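Local coordinates for protein thiamine pyrophosphokinase (Bacillus subtilis, PDB 3LM8) that catalyses the ATP-dependent transfer of pyrophosphate to thiamine, giving thiamine diphosphate and AMP in a thiamine salvage pathway, at residues A[5-10]-A[98-103]; A[46-51]-A[70-75]; A[171-176]-A[190-195]. The protein carries 1 engineered substitution. All coordinates share one frame; numbering follows the deposited sequence.

Contacts 1 and 2 belong to the same mixed sheet, on its parallel strands, with centres about 14 Å apart. In sequence, 46-51 and 70-75 are nested inside the loop that contact 1 closes. Contact 1 joins two central parallel strands and contact 2 closes the sheet at its edge, where the side chain of Asp51 comes within about 4 Å of a bound magnesium ion. Contact 3 follows in series in the vitamin B1 binding domain and lines the thiamine pocket. Its centre is about 29 Å from that of contact 1 and about 42 Å from that of contact 2, on the opposite side of the chain's centre from contact 2, so within this single chain the bound thiamine is remote from that magnesium.

Contact 1 of 3, residues A[5-10]-A[98-103]; sequences NIVAGG and QIFGIT
Ile6 and Ile99 are paired at the heart of two parallel strands, with Ile6 CB 4.2 Å from Ile99 CG2 on one face of the sheet. The backbones are drawn together tightly here by the alternating bonds of neighbouring parallel strands: Phe100 N donates to Ile6 O at 2.7 Å, flanked by bonds from Ile6 N to Gln98 O and from Ala8 N to Phe100 O. Gly101, buried against the other loop, takes a positive phi, a conformation glycine adopts readily. On the other face, Phe100 has CG anti to its carbonyl carbon (chi1 -51°), which lays the CE2 edge of the ring beside Asn5 CB, 3.9 Å away, while CD2 meets Val7 CG2 obliquely.

Elsewhere the contact is looser. At its start, the side chain of partly exposed Gln98 runs alongside Asn5, and NE2 gives a fairly straight bond of 3.2 Å to Asn5 OD1. Past the strands, at the C-terminal edge of the parallel pair, the link is a weak bond from Gly10 N to Gly101 O, and partly exposed Gly10 lies about 6 Å from a bound phosphate.

Strand 26-31 flanks strand 3-7 and strand 126-131 flanks strand 96-100, placing the pair mid-sheet, with Val7 packed on helix 33-41.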
ATOM      1  N   ASN A   5       5.419  -6.472   5.781  1.00 15.93           N
ATOM      2  CA  ASN A   5       5.391  -6.197   4.346  1.00 19.72           C
ATOM      3  C   ASN A   5       4.776  -7.375   3.616  1.00 28.19           C
ATOM      4  O   ASN A   5       5.224  -8.520   3.764  1.00 13.08           O
ATOM      5  CB  ASN A   5       6.787  -5.976   3.771  1.00 16.05           C
ATOM      6  CG  ASN A   5       7.442  -4.737   4.292  1.00 16.42           C
ATOM      7  OD1 ASN A   5       6.825  -3.935   4.997  1.00 14.16           O
ATOM      8  ND2 ASN A   5       8.709  -4.567   3.948  1.00 11.12           N
ATOM      9  N   ILE A   6       3.762  -7.071   2.811  1.00 27.44           N
ATOM     10  CA  ILE A   6       3.042  -8.067   2.038  1.00 18.16           C
ATOM     11  C   ILE A   6       3.305  -7.828   0.561  1.00 24.34           C
ATOM     12  O   ILE A   6       3.179  -6.697   0.071  1.00 24.51           O
ATOM     13  CB  ILE A   6       1.536  -7.929   2.256  1.00 15.62           C
ATOM     14  CG1 ILE A   6       1.221  -7.869   3.753  1.00 16.67           C
ATOM     15  CG2 ILE A   6       0.822  -9.058   1.569  1.00 11.61           C
ATOM     16  CD1 ILE A   6      -0.250  -7.597   4.074  1.00 14.98           C
ATOM     17  N   VAL A   7       3.665  -8.886  -0.154  1.00 19.51           N
ATOM     18  CA  VAL A   7       3.912  -8.777  -1.589  1.00 16.20           C
ATOM     19  C   VAL A   7       2.851  -9.593  -2.326  1.00 23.57           C
ATOM     20  O   VAL A   7       2.891 -10.823  -2.334  1.00 25.97           O
ATOM     21  CB  VAL A   7       5.326  -9.289  -1.944  1.00 11.78           C
ATOM     22  CG1 VAL A   7       5.557  -9.252  -3.461  1.00  4.97           C
ATOM     23  CG2 VAL A   7       6.354  -8.431  -1.237  1.00 31.11           C
ATOM     24  N   ALA A   8       1.885  -8.891  -2.918  1.00 21.72           N
ATOM     25  CA  ALA A   8       0.805  -9.529  -3.662  1.00 19.73           C
ATOM     26  C   ALA A   8       1.367 -10.011  -4.988  1.00 21.23           C
ATOM     27  O   ALA A   8       2.499  -9.684  -5.326  1.00 21.27           O
ATOM     28  CB  ALA A   8      -0.332  -8.543  -3.894  1.00 10.95           C
ATOM     29  N   GLY A   9       0.569 -10.750  -5.753  1.00 25.47           N
ATOM     30  CA  GLY A   9       1.054 -11.302  -7.008  1.00 31.77           C
ATOM     31  C   GLY A   9       0.900 -10.515  -8.291  1.00 33.15           C
ATOM     32  O   GLY A   9       0.548 -11.093  -9.323  1.00 29.00           O
ATOM     33  N   GLY A  10       1.167  -9.212  -8.240  1.00 35.59           N
ATOM     34  CA  GLY A  10       1.064  -8.390  -9.434  1.00 36.87           C
ATOM     35  C   GLY A  10       2.333  -8.543 -10.247  1.00 37.92           C
ATOM     36  O   GLY A  10       3.253  -9.225  -9.802  1.00 32.91           O
ATOM     37  N   GLN A  98       2.966  -2.530   4.830  1.00  8.72           N
ATOM     38  CA  GLN A  98       3.337  -2.028   3.515  1.00 19.00           C
ATOM     39  C   GLN A  98       3.093  -3.136   2.506  1.00 23.68           C
ATOM     40  O   GLN A  98       3.586  -4.252   2.662  1.00 20.16           O
ATOM     41  CB  GLN A  98       4.798  -1.571   3.507  1.00 13.40           C
ATOM     42  CG  GLN A  98       4.988  -0.217   4.188  1.00 21.48           C
ATOM     43  CD  GLN A  98       6.445   0.208   4.291  1.00 22.71           C
ATOM     44  OE1 GLN A  98       6.781   1.386   4.079  1.00 27.84           O
ATOM     45  NE2 GLN A  98       7.320  -0.745   4.633  1.00 14.71           N
ATOM     46  N   ILE A  99       2.318  -2.823   1.474  1.00 21.14           N
ATOM     47  CA  ILE A  99       1.964  -3.807   0.461  1.00 22.89           C
ATOM     48  C   ILE A  99       2.523  -3.488  -0.915  1.00 20.30           C
ATOM     49  O   ILE A  99       2.448  -2.347  -1.386  1.00 24.15           O
ATOM     50  CB  ILE A  99       0.432  -3.938   0.338  1.00 18.81           C
ATOM     51  CG1 ILE A  99      -0.196  -4.085   1.734  1.00 16.56           C
ATOM     52  CG2 ILE A  99       0.097  -5.137  -0.534  1.00  9.75           C
ATOM     53  CD1 ILE A  99      -1.714  -4.030   1.770  1.00 10.80           C
ATOM     54  N   PHE A 100       3.062  -4.518  -1.564  1.00 13.36           N
ATOM     55  CA  PHE A 100       3.647  -4.381  -2.896  1.00  7.87           C
ATOM     56  C   PHE A 100       2.942  -5.321  -3.876  1.00 18.71           C
ATOM     57  O   PHE A 100       2.168  -6.192  -3.457  1.00 23.83           O
ATOM     58  CB  PHE A 100       5.140  -4.715  -2.831  1.00  8.31           C
ATOM     59  CG  PHE A 100       5.873  -3.968  -1.763  1.00 20.07           C
ATOM     60  CD1 PHE A 100       6.616  -2.833  -2.074  1.00 26.06           C
ATOM     61  CD2 PHE A 100       5.801  -4.386  -0.431  1.00 14.64           C
ATOM     62  CE1 PHE A 100       7.286  -2.119  -1.072  1.00 26.43           C
ATOM     63  CE2 PHE A 100       6.464  -3.685   0.579  1.00 21.21           C
ATOM     64  CZ  PHE A 100       7.209  -2.545   0.255  1.00 18.61           C
ATOM     65  N   GLY A 101       3.229  -5.156  -5.170  1.00 20.61           N
ATOM     66  CA  GLY A 101       2.612  -6.004  -6.181  1.00 31.33           C
ATOM     67  C   GLY A 101       1.135  -5.710  -6.136  1.00 37.40           C
ATOM     68  O   GLY A 101       0.283  -6.596  -6.247  1.00 37.80           O
ATOM     69  N   ILE A 102       0.854  -4.426  -5.981  1.00 21.46           N
ATOM     70  CA  ILE A 102      -0.491  -3.927  -5.853  1.00 20.91           C
ATOM     71  C   ILE A 102      -1.064  -3.313  -7.129  1.00 21.67           C
ATOM     72  O   ILE A 102      -2.249  -2.957  -7.199  1.00 15.48           O
ATOM     73  CB  ILE A 102      -0.507  -2.931  -4.683  1.00 21.62           C
ATOM     74  CG1 ILE A 102      -1.159  -3.603  -3.477  1.00 27.15           C
ATOM     75  CG2 ILE A 102      -1.162  -1.614  -5.087  1.00 18.72           C
ATOM     76  CD1 ILE A 102      -1.218  -2.717  -2.255  1.00 35.09           C
ATOM     77  N   THR A 103      -0.220  -3.191  -8.144  1.00 26.02           N
ATOM     78  CA  THR A 103      -0.659  -2.639  -9.416  1.00 16.04           C
ATOM     79  C   THR A 103      -0.383  -3.668 -10.493  1.00 17.01           C
ATOM     80  O   THR A 103       0.442  -4.554 -10.309  1.00 17.37           O
ATOM     81  CB  THR A 103       0.072  -1.337  -9.731  1.00 25.15           C
ATOM     82  OG1 THR A 103       1.477  -1.531  -9.558  1.00 31.20           O
ATOM     83  CG2 THR A 103      -0.396  -0.237  -8.793  1.00 24.55           C
TER

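Contact 2 of 3, residues A[46-51]-A[70-75]; sequences VEAFGD and LHVYQA
Ala48 and Tyr73 are joined through their backbones, Tyr73 N donating to Ala48 O at 2.7 Å. Tyr73 O in turn receives Gly50 N at 2.8 Å, so the tyrosine backbone bonds to residues on both sides of Phe49, as parallel pairing requires. Toward the start of the strands the hold slackens, and the bond from Ala48 N to His71 O is weak.

Phe49 and Tyr73 project from the same face of the sheet and lie side by side. Both have CG anti to the carbonyl carbon, and their second torsions also match (68° and 67°), so the rings come out nearly parallel, 17° apart. They are displaced along each other, with little of one ring above the other and centroids 5.0 Å apart. Phe49 CD2 rests against Tyr73 CB at 3.7 Å. The bent side chain of Glu47 brings OE2 to the edge of the tyrosine ring, 3.6 Å from CE1. An alanine in place of Tyr73 would probably open a gap beside the Phe49 ring and leave the Glu47 carboxylate freer to turn.

On the other face, Ala48 CB meets Leu70 CD1 at 3.6 Å. Farther along, the amide of Gln74 crosses obliquely over Asp51, its CD 3.7 Å from Asp51 CB.

Phe49 also packs edge-to-face with Trp88 of helix 81-92. The two strands and helix 57-66 form a beta-alpha-beta unit at the sheet edge; the Asp51 side chain beyond the first strand lies about 4 Å from a bound magnesium ion, consistent with a place near the nucleotide site.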
ATOM      1  N   VAL A  46       7.356 -15.412   6.010  1.00 32.40           N
ATOM      2  CA  VAL A  46       7.195 -16.161   7.252  1.00 27.56           C
ATOM      3  C   VAL A  46       5.962 -17.014   7.016  1.00 26.71           C
ATOM      4  O   VAL A  46       5.894 -18.172   7.429  1.00 34.90           O
ATOM      5  CB  VAL A  46       6.958 -15.244   8.486  1.00 20.95           C
ATOM      6  CG1 VAL A  46       8.115 -14.257   8.644  1.00  8.57           C
ATOM      7  CG2 VAL A  46       5.657 -14.494   8.344  1.00 28.35           C
ATOM      8  N   GLU A  47       4.988 -16.424   6.332  1.00 36.29           N
ATOM      9  CA  GLU A  47       3.747 -17.108   5.993  1.00 44.42           C
ATOM     10  C   GLU A  47       3.494 -16.799   4.517  1.00 38.71           C
ATOM     11  O   GLU A  47       4.187 -15.975   3.922  1.00 37.97           O
ATOM     12  CB  GLU A  47       2.566 -16.579   6.826  1.00 46.76           C
ATOM     13  CG  GLU A  47       2.830 -16.354   8.313  1.00 54.24           C
ATOM     14  CD  GLU A  47       2.920 -17.634   9.152  1.00 47.13           C
ATOM     15  OE1 GLU A  47       3.168 -17.504  10.377  1.00 40.79           O
ATOM     16  OE2 GLU A  47       2.743 -18.751   8.602  1.00 23.33           O
ATOM     17  N   ALA A  48       2.505 -17.464   3.935  1.00 31.49           N
ATOM     18  CA  ALA A  48       2.138 -17.254   2.541  1.00 22.19           C
ATOM     19  C   ALA A  48       0.646 -17.531   2.413  1.00 26.77           C
ATOM     20  O   ALA A  48       0.137 -18.499   2.976  1.00 30.86           O
ATOM     21  CB  ALA A  48       2.941 -18.191   1.623  1.00 27.51           C
ATOM     22  N   PHE A  49      -0.050 -16.670   1.679  1.00 25.30           N
ATOM     23  CA  PHE A  49      -1.490 -16.809   1.486  1.00 20.54           C
ATOM     24  C   PHE A  49      -1.890 -17.008   0.020  1.00 31.13           C
ATOM     25  O   PHE A  49      -1.274 -16.450  -0.894  1.00 43.60           O
ATOM     26  CB  PHE A  49      -2.215 -15.581   2.035  1.00 18.60           C
ATOM     27  CG  PHE A  49      -2.008 -15.355   3.499  1.00 20.42           C
ATOM     28  CD1 PHE A  49      -0.764 -14.985   3.992  1.00 31.44           C
ATOM     29  CD2 PHE A  49      -3.074 -15.479   4.390  1.00 20.65           C
ATOM     30  CE1 PHE A  49      -0.581 -14.737   5.354  1.00 35.13           C
ATOM     31  CE2 PHE A  49      -2.902 -15.233   5.764  1.00 23.40           C
ATOM     32  CZ  PHE A  49      -1.657 -14.862   6.242  1.00 28.58           C
ATOM     33  N   GLY A  50      -2.938 -17.794  -0.196  1.00 24.80           N
ATOM     34  CA  GLY A  50      -3.406 -18.047  -1.548  1.00 23.84           C
ATOM     35  C   GLY A  50      -3.198 -19.489  -1.951  1.00 24.18           C
ATOM     36  O   GLY A  50      -2.833 -20.328  -1.126  1.00 33.87           O
ATOM     37  N   ASP A  51      -3.446 -19.787  -3.218  1.00 15.60           N
ATOM     38  CA  ASP A  51      -3.263 -21.142  -3.723  1.00 25.99           C
ATOM     39  C   ASP A  51      -2.180 -21.119  -4.787  1.00 18.77           C
ATOM     40  O   ASP A  51      -1.550 -20.083  -5.019  1.00 17.32           O
ATOM     41  CB  ASP A  51      -4.562 -21.676  -4.326  1.00 39.85           C
ATOM     42  CG  ASP A  51      -5.128 -20.757  -5.381  1.00 45.78           C
ATOM     43  OD1 ASP A  51      -4.381 -20.414  -6.320  1.00 36.87           O
ATOM     44  OD2 ASP A  51      -6.315 -20.377  -5.272  1.00 49.71           O
ATOM     45  N   LEU A  70       7.346 -23.619   4.881  1.00 26.84           N
ATOM     46  CA  LEU A  70       6.525 -22.474   4.540  1.00 34.07           C
ATOM     47  C   LEU A  70       5.051 -22.858   4.573  1.00 36.34           C
ATOM     48  O   LEU A  70       4.581 -23.622   3.732  1.00 31.20           O
ATOM     49  CB  LEU A  70       6.880 -21.963   3.143  1.00 43.72           C
ATOM     50  CG  LEU A  70       5.891 -20.962   2.520  1.00 44.35           C
ATOM     51  CD1 LEU A  70       5.583 -19.823   3.507  1.00 31.48           C
ATOM     52  CD2 LEU A  70       6.473 -20.420   1.212  1.00 42.47           C
ATOM     53  N   HIS A  71       4.313 -22.340   5.547  1.00 34.28           N
ATOM     54  CA  HIS A  71       2.896 -22.649   5.608  1.00 28.86           C
ATOM     55  C   HIS A  71       2.128 -21.725   4.667  1.00 38.55           C
ATOM     56  O   HIS A  71       2.423 -20.537   4.586  1.00 25.59           O
ATOM     57  CB  HIS A  71       2.342 -22.458   7.006  1.00 26.36           C
ATOM     58  CG  HIS A  71       0.887 -22.779   7.099  1.00 42.52           C
ATOM     59  ND1 HIS A  71       0.001 -22.027   7.836  1.00 49.59           N
ATOM     60  CD2 HIS A  71       0.156 -23.752   6.505  1.00 40.77           C
ATOM     61  CE1 HIS A  71      -1.216 -22.520   7.691  1.00 47.75           C
ATOM     62  NE2 HIS A  71      -1.149 -23.567   6.888  1.00 45.76           N
ATOM     63  N   VAL A  72       1.130 -22.272   3.979  1.00 41.19           N
ATOM     64  CA  VAL A  72       0.324 -21.498   3.042  1.00 25.59           C
ATOM     65  C   VAL A  72      -1.155 -21.535   3.416  1.00 37.25           C
ATOM     66  O   VAL A  72      -1.767 -22.605   3.401  1.00 47.55           O
ATOM     67  CB  VAL A  72       0.467 -22.055   1.615  1.00 21.12           C
ATOM     68  CG1 VAL A  72      -0.313 -21.190   0.642  1.00 21.46           C
ATOM     69  CG2 VAL A  72       1.935 -22.132   1.234  1.00 11.69           C
ATOM     70  N   TYR A  73      -1.722 -20.373   3.744  1.00 33.72           N
ATOM     71  CA  TYR A  73      -3.135 -20.283   4.110  1.00 24.02           C
ATOM     72  C   TYR A  73      -3.982 -20.083   2.862  1.00 18.76           C
ATOM     73  O   TYR A  73      -3.758 -19.151   2.102  1.00 12.90           O
ATOM     74  CB  TYR A  73      -3.389 -19.115   5.058  1.00 29.99           C
ATOM     75  CG  TYR A  73      -2.714 -19.223   6.403  1.00 45.26           C
ATOM     76  CD1 TYR A  73      -1.326 -19.156   6.511  1.00 54.62           C
ATOM     77  CD2 TYR A  73      -3.462 -19.373   7.569  1.00 44.03           C
ATOM     78  CE1 TYR A  73      -0.692 -19.234   7.744  1.00 56.91           C
ATOM     79  CE2 TYR A  73      -2.835 -19.453   8.815  1.00 57.79           C
ATOM     80  CZ  TYR A  73      -1.447 -19.385   8.892  1.00 60.89           C
ATOM     81  OH  TYR A  73      -0.803 -19.490  10.105  1.00 62.71           O
ATOM     82  N   GLN A  74      -4.975 -20.942   2.659  1.00 32.21           N
ATOM     83  CA  GLN A  74      -5.803 -20.820   1.472  1.00 35.46           C
ATOM     84  C   GLN A  74      -6.976 -19.884   1.689  1.00 33.06           C
ATOM     85  O   GLN A  74      -7.419 -19.678   2.822  1.00 40.63           O
ATOM     86  CB  GLN A  74      -6.303 -22.197   1.039  1.00 45.27           C
ATOM     87  CG  GLN A  74      -6.053 -22.505  -0.434  1.00 62.64           C
ATOM     88  CD  GLN A  74      -6.817 -21.581  -1.382  1.00 73.38           C
ATOM     89  OE1 GLN A  74      -6.566 -20.368  -1.446  1.00 66.45           O
ATOM     90  NE2 GLN A  74      -7.759 -22.159  -2.127  1.00 76.88           N
ATOM     91  N   ALA A  75      -7.467 -19.317   0.590  1.00 38.86           N
ATOM     92  CA  ALA A  75      -8.595 -18.392   0.619  1.00 58.47           C
ATOM     93  C   ALA A  75      -9.922 -19.137   0.477  1.00 61.33           C
ATOM     94  O   ALA A  75      -9.937 -20.354   0.288  1.00 63.17           O
ATOM     95  CB  ALA A  75      -8.451 -17.369  -0.502  1.00 65.26           C
TER

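Contact 3 of 3, residues A[171-176]-A[190-195]; sequences GFKYPL and SNELIH. With VIB (3-(4-amino-2-methyl-pyrimidin-5-ylmethyl)-5-(2-hydroxy-ethyl)-4-methyl-thiazol-3-ium), chain E.
Phe172 carries the CD1 methyl of Leu193 squarely over one face of its ring, a CH-pi contact 3.5 Å from CD1 to the ring centroid and only 9° off the normal. Tyr174 offers a ring face to the bound thiamine: the methylene bridge C7A lies over the ring centre and comes within 3.3 Å of Tyr174 CE2. The side-chain amide of Asn191 meets the edge of that tyrosine ring, with the two planes turned 64° apart. A face of the His195 imidazole lies near Gly171 CA, offset toward the rim.

Carbon atoms of Ser190 and Leu176 also border the ligand. Ser190 CB is 3.4 Å from the thiazolium methyl CM4, and Leu176 CD1 is 3.5 Å from the pyrimidine methyl CM2. Tyr174 thus lies against the bridge between the two rings of thiamine, with Asn191 of the other loop at its edge.

Two backbone bonds tie the loops together. Ile194 N reaches Gly171 O at 2.7 Å, and Lys173 N reaches Glu192 O at 2.8 Å. Lys173 is extended, with CG anti to the backbone N (chi1 176°), and runs alongside Glu192, so that NZ and Glu192 OE2 make a long salt bridge; Glu192 OE1 has a second partner in Arg153. Ile194 CG2 packs on Lys173 CA, 3.4 Å away.

Segment 171-176 joins strand 167-170 to strand 176-181, and the loop that holds residues 190-195 leads into strand 197-202. Phe172 and Leu193 both pack on Ile155 of strand 154-159 and Ile146 of strand 142-147.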
ATOM      1  N   GLY A 171       2.934  24.210   3.067  1.00 20.22           N
ATOM      2  CA  GLY A 171       4.241  23.758   2.623  1.00 27.54           C
ATOM      3  C   GLY A 171       4.074  23.205   1.222  1.00 26.70           C
ATOM      4  O   GLY A 171       4.966  22.556   0.663  1.00 28.75           O
ATOM      5  N   PHE A 172       2.909  23.477   0.647  1.00 14.14           N
ATOM      6  CA  PHE A 172       2.585  22.996  -0.686  1.00 29.08           C
ATOM      7  C   PHE A 172       2.589  24.097  -1.746  1.00 37.32           C
ATOM      8  O   PHE A 172       2.302  25.264  -1.461  1.00 39.43           O
ATOM      9  CB  PHE A 172       1.211  22.302  -0.672  1.00 26.70           C
ATOM     10  CG  PHE A 172       1.169  21.046   0.150  1.00 19.08           C
ATOM     11  CD1 PHE A 172       0.962  19.813  -0.453  1.00 32.13           C
ATOM     12  CD2 PHE A 172       1.338  21.094   1.530  1.00 29.15           C
ATOM     13  CE1 PHE A 172       0.921  18.643   0.306  1.00 29.53           C
ATOM     14  CE2 PHE A 172       1.300  19.929   2.299  1.00 29.21           C
ATOM     15  CZ  PHE A 172       1.091  18.705   1.685  1.00 27.27           C
ATOM     16  N   LYS A 173       2.918  23.709  -2.973  1.00 30.13           N
ATOM     17  CA  LYS A 173       2.937  24.640  -4.086  1.00 24.45           C
ATOM     18  C   LYS A 173       1.550  25.253  -4.221  1.00 30.41           C
ATOM     19  O   LYS A 173       1.416  26.434  -4.509  1.00 26.68           O
ATOM     20  CB  LYS A 173       3.313  23.889  -5.363  1.00 24.07           C
ATOM     21  CG  LYS A 173       3.297  24.695  -6.651  1.00 14.36           C
ATOM     22  CD  LYS A 173       4.000  23.877  -7.732  1.00 12.90           C
ATOM     23  CE  LYS A 173       4.026  24.544  -9.083  1.00 22.22           C
ATOM     24  NZ  LYS A 173       4.885  23.740 -10.003  1.00 32.00           N
ATOM     25  N   TYR A 174       0.522  24.436  -3.989  1.00 37.86           N
ATOM     26  CA  TYR A 174      -0.873  24.869  -4.091  1.00 24.06           C
ATOM     27  C   TYR A 174      -1.579  24.843  -2.735  1.00 21.89           C
ATOM     28  O   TYR A 174      -2.289  23.899  -2.414  1.00 31.14           O
ATOM     29  CB  TYR A 174      -1.622  23.967  -5.086  1.00 22.97           C
ATOM     30  CG  TYR A 174      -1.133  24.082  -6.517  1.00 26.87           C
ATOM     31  CD1 TYR A 174      -1.586  25.110  -7.352  1.00 24.74           C
ATOM     32  CD2 TYR A 174      -0.214  23.163  -7.038  1.00 30.35           C
ATOM     33  CE1 TYR A 174      -1.141  25.220  -8.672  1.00 26.06           C
ATOM     34  CE2 TYR A 174       0.238  23.262  -8.352  1.00 26.11           C
ATOM     35  CZ  TYR A 174      -0.231  24.292  -9.166  1.00 28.02           C
ATOM     36  OH  TYR A 174       0.210  24.387 -10.466  1.00 31.17           O
ATOM     37  N   PRO A 175      -1.399  25.897  -1.930  1.00 26.42           N
ATOM     38  CA  PRO A 175      -2.007  26.015  -0.600  1.00 35.45           C
ATOM     39  C   PRO A 175      -3.529  25.900  -0.587  1.00 34.05           C
ATOM     40  O   PRO A 175      -4.192  26.050  -1.615  1.00 29.56           O
ATOM     41  CB  PRO A 175      -1.534  27.387  -0.125  1.00 34.24           C
ATOM     42  CG  PRO A 175      -0.210  27.525  -0.797  1.00 38.47           C
ATOM     43  CD  PRO A 175      -0.530  27.051  -2.199  1.00 27.17           C
ATOM     44  N   LEU A 176      -4.060  25.655   0.607  1.00 24.45           N
ATOM     45  CA  LEU A 176      -5.491  25.496   0.839  1.00 17.41           C
ATOM     46  C   LEU A 176      -5.763  25.821   2.306  1.00 13.77           C
ATOM     47  O   LEU A 176      -5.057  25.328   3.187  1.00 34.88           O
ATOM     48  CB  LEU A 176      -5.885  24.041   0.554  1.00 30.88           C
ATOM     49  CG  LEU A 176      -7.019  23.701  -0.414  1.00 34.77           C
ATOM     50  CD1 LEU A 176      -6.844  24.453  -1.727  1.00 31.41           C
ATOM     51  CD2 LEU A 176      -7.038  22.194  -0.633  1.00 35.83           C
ATOM     52  N   SER A 190      -1.945  16.390  -8.177  1.00 33.75           N
ATOM     53  CA  SER A 190      -0.742  17.013  -8.705  1.00 29.64           C
ATOM     54  C   SER A 190      -0.247  18.225  -7.914  1.00 36.43           C
ATOM     55  O   SER A 190      -0.003  19.294  -8.482  1.00 44.12           O
ATOM     56  CB  SER A 190      -0.956  17.397 -10.173  1.00 19.54           C
ATOM     57  OG  SER A 190      -0.696  16.296 -11.024  1.00 29.02           O
ATOM     58  N   ASN A 191      -0.107  18.059  -6.602  1.00 35.47           N
ATOM     59  CA  ASN A 191       0.400  19.137  -5.762  1.00 28.50           C
ATOM     60  C   ASN A 191       1.878  18.819  -5.559  1.00 28.09           C
ATOM     61  O   ASN A 191       2.365  17.773  -5.986  1.00 26.69           O
ATOM     62  CB  ASN A 191      -0.329  19.172  -4.412  1.00 22.71           C
ATOM     63  CG  ASN A 191      -0.378  20.569  -3.807  1.00 25.06           C
ATOM     64  OD1 ASN A 191      -1.303  20.903  -3.056  1.00 22.89           O
ATOM     65  ND2 ASN A 191       0.617  21.391  -4.126  1.00 25.68           N
ATOM     66  N   GLU A 192       2.593  19.725  -4.916  1.00 31.83           N
ATOM     67  CA  GLU A 192       4.012  19.531  -4.661  1.00 26.36           C
ATOM     68  C   GLU A 192       4.357  20.189  -3.343  1.00 20.84           C
ATOM     69  O   GLU A 192       3.612  21.036  -2.845  1.00 25.34           O
ATOM     70  CB  GLU A 192       4.845  20.172  -5.774  1.00 24.79           C
ATOM     71  CG  GLU A 192       4.938  19.362  -7.064  1.00 29.97           C
ATOM     72  CD  GLU A 192       5.592  20.146  -8.194  1.00 42.70           C
ATOM     73  OE1 GLU A 192       6.605  20.837  -7.944  1.00 55.58           O
ATOM     74  OE2 GLU A 192       5.097  20.062  -9.338  1.00 28.47           O
ATOM     75  N   LEU A 193       5.484  19.793  -2.771  1.00 28.28           N
ATOM     76  CA  LEU A 193       5.930  20.389  -1.519  1.00 35.08           C
ATOM     77  C   LEU A 193       6.937  21.492  -1.886  1.00 33.73           C
ATOM     78  O   LEU A 193       7.809  21.278  -2.732  1.00 26.03           O
ATOM     79  CB  LEU A 193       6.600  19.313  -0.659  1.00 31.32           C
ATOM     80  CG  LEU A 193       6.021  18.978   0.726  1.00 35.56           C
ATOM     81  CD1 LEU A 193       4.487  18.964   0.715  1.00 39.72           C
ATOM     82  CD2 LEU A 193       6.587  17.622   1.159  1.00 27.12           C
ATOM     83  N   ILE A 194       6.809  22.678  -1.295  1.00 28.35           N
ATOM     84  CA  ILE A 194       7.771  23.734  -1.604  1.00 29.01           C
ATOM     85  C   ILE A 194       8.752  23.919  -0.455  1.00 37.39           C
ATOM     86  O   ILE A 194       9.715  24.676  -0.551  1.00 38.04           O
ATOM     87  CB  ILE A 194       7.087  25.093  -1.910  1.00 33.41           C
ATOM     88  CG1 ILE A 194       6.333  25.602  -0.682  1.00 28.41           C
ATOM     89  CG2 ILE A 194       6.164  24.945  -3.115  1.00 25.94           C
ATOM     90  CD1 ILE A 194       5.753  26.990  -0.863  1.00 30.80           C
ATOM     91  N   HIS A 195       8.503  23.207   0.633  1.00 36.42           N
ATOM     92  CA  HIS A 195       9.360  23.282   1.806  1.00 35.79           C
ATOM     93  C   HIS A 195       9.883  21.882   2.126  1.00 35.06           C
ATOM     94  O   HIS A 195       9.599  20.926   1.400  1.00 30.70           O
ATOM     95  CB  HIS A 195       8.570  23.825   3.003  1.00 35.70           C
ATOM     96  CG  HIS A 195       8.225  25.282   2.904  1.00 33.13           C
ATOM     97  ND1 HIS A 195       8.317  25.996   1.729  1.00 25.27           N
ATOM     98  CD2 HIS A 195       7.759  26.149   3.833  1.00 34.59           C
ATOM     99  CE1 HIS A 195       7.921  27.238   1.937  1.00 29.22           C
ATOM    100  NE2 HIS A 195       7.576  27.358   3.206  1.00 32.65           N
TER
HETATM  101  CM2 VIB E 223      -5.269  22.242  -4.006  1.00 21.52           C
HETATM  102  N4A VIB E 223      -4.662  23.754  -8.520  1.00 42.36           N
HETATM  103  CM4 VIB E 223      -1.161  20.574 -11.324  1.00 44.89           C
HETATM  104  O1  VIB E 223      -3.245  20.763 -14.572  1.00 72.15           O
HETATM  105  C7  VIB E 223      -3.629  19.390 -14.460  1.00 72.27           C
HETATM  106  C6  VIB E 223      -3.011  18.796 -13.194  1.00 58.90           C
HETATM  107  C2  VIB E 223      -4.646  20.756 -10.058  1.00 14.69           C
HETATM  108  S1  VIB E 223      -5.085  19.764 -11.426  1.00 57.68           S
HETATM  109  C5  VIB E 223      -3.437  19.614 -11.974  1.00 50.06           C
HETATM  110  C4  VIB E 223      -2.665  20.384 -11.111  1.00 44.94           C
HETATM  111  N3  VIB E 223      -3.329  20.967 -10.110  1.00 35.03           N
HETATM  112  C7A VIB E 223      -2.626  21.801  -9.126  1.00 32.54           C
HETATM  113  C4A VIB E 223      -4.345  22.892  -7.559  1.00 25.24           C
HETATM  114  N3A VIB E 223      -4.921  22.979  -6.351  1.00 22.84           N
HETATM  115  C2A VIB E 223      -4.605  22.112  -5.378  1.00 15.66           C
HETATM  116  N1A VIB E 223      -3.707  21.142  -5.602  1.00 15.48           N
HETATM  117  C6A VIB E 223      -3.114  21.019  -6.777  1.00 18.23           C
HETATM  118  C5A VIB E 223      -3.407  21.899  -7.813  1.00 15.56           C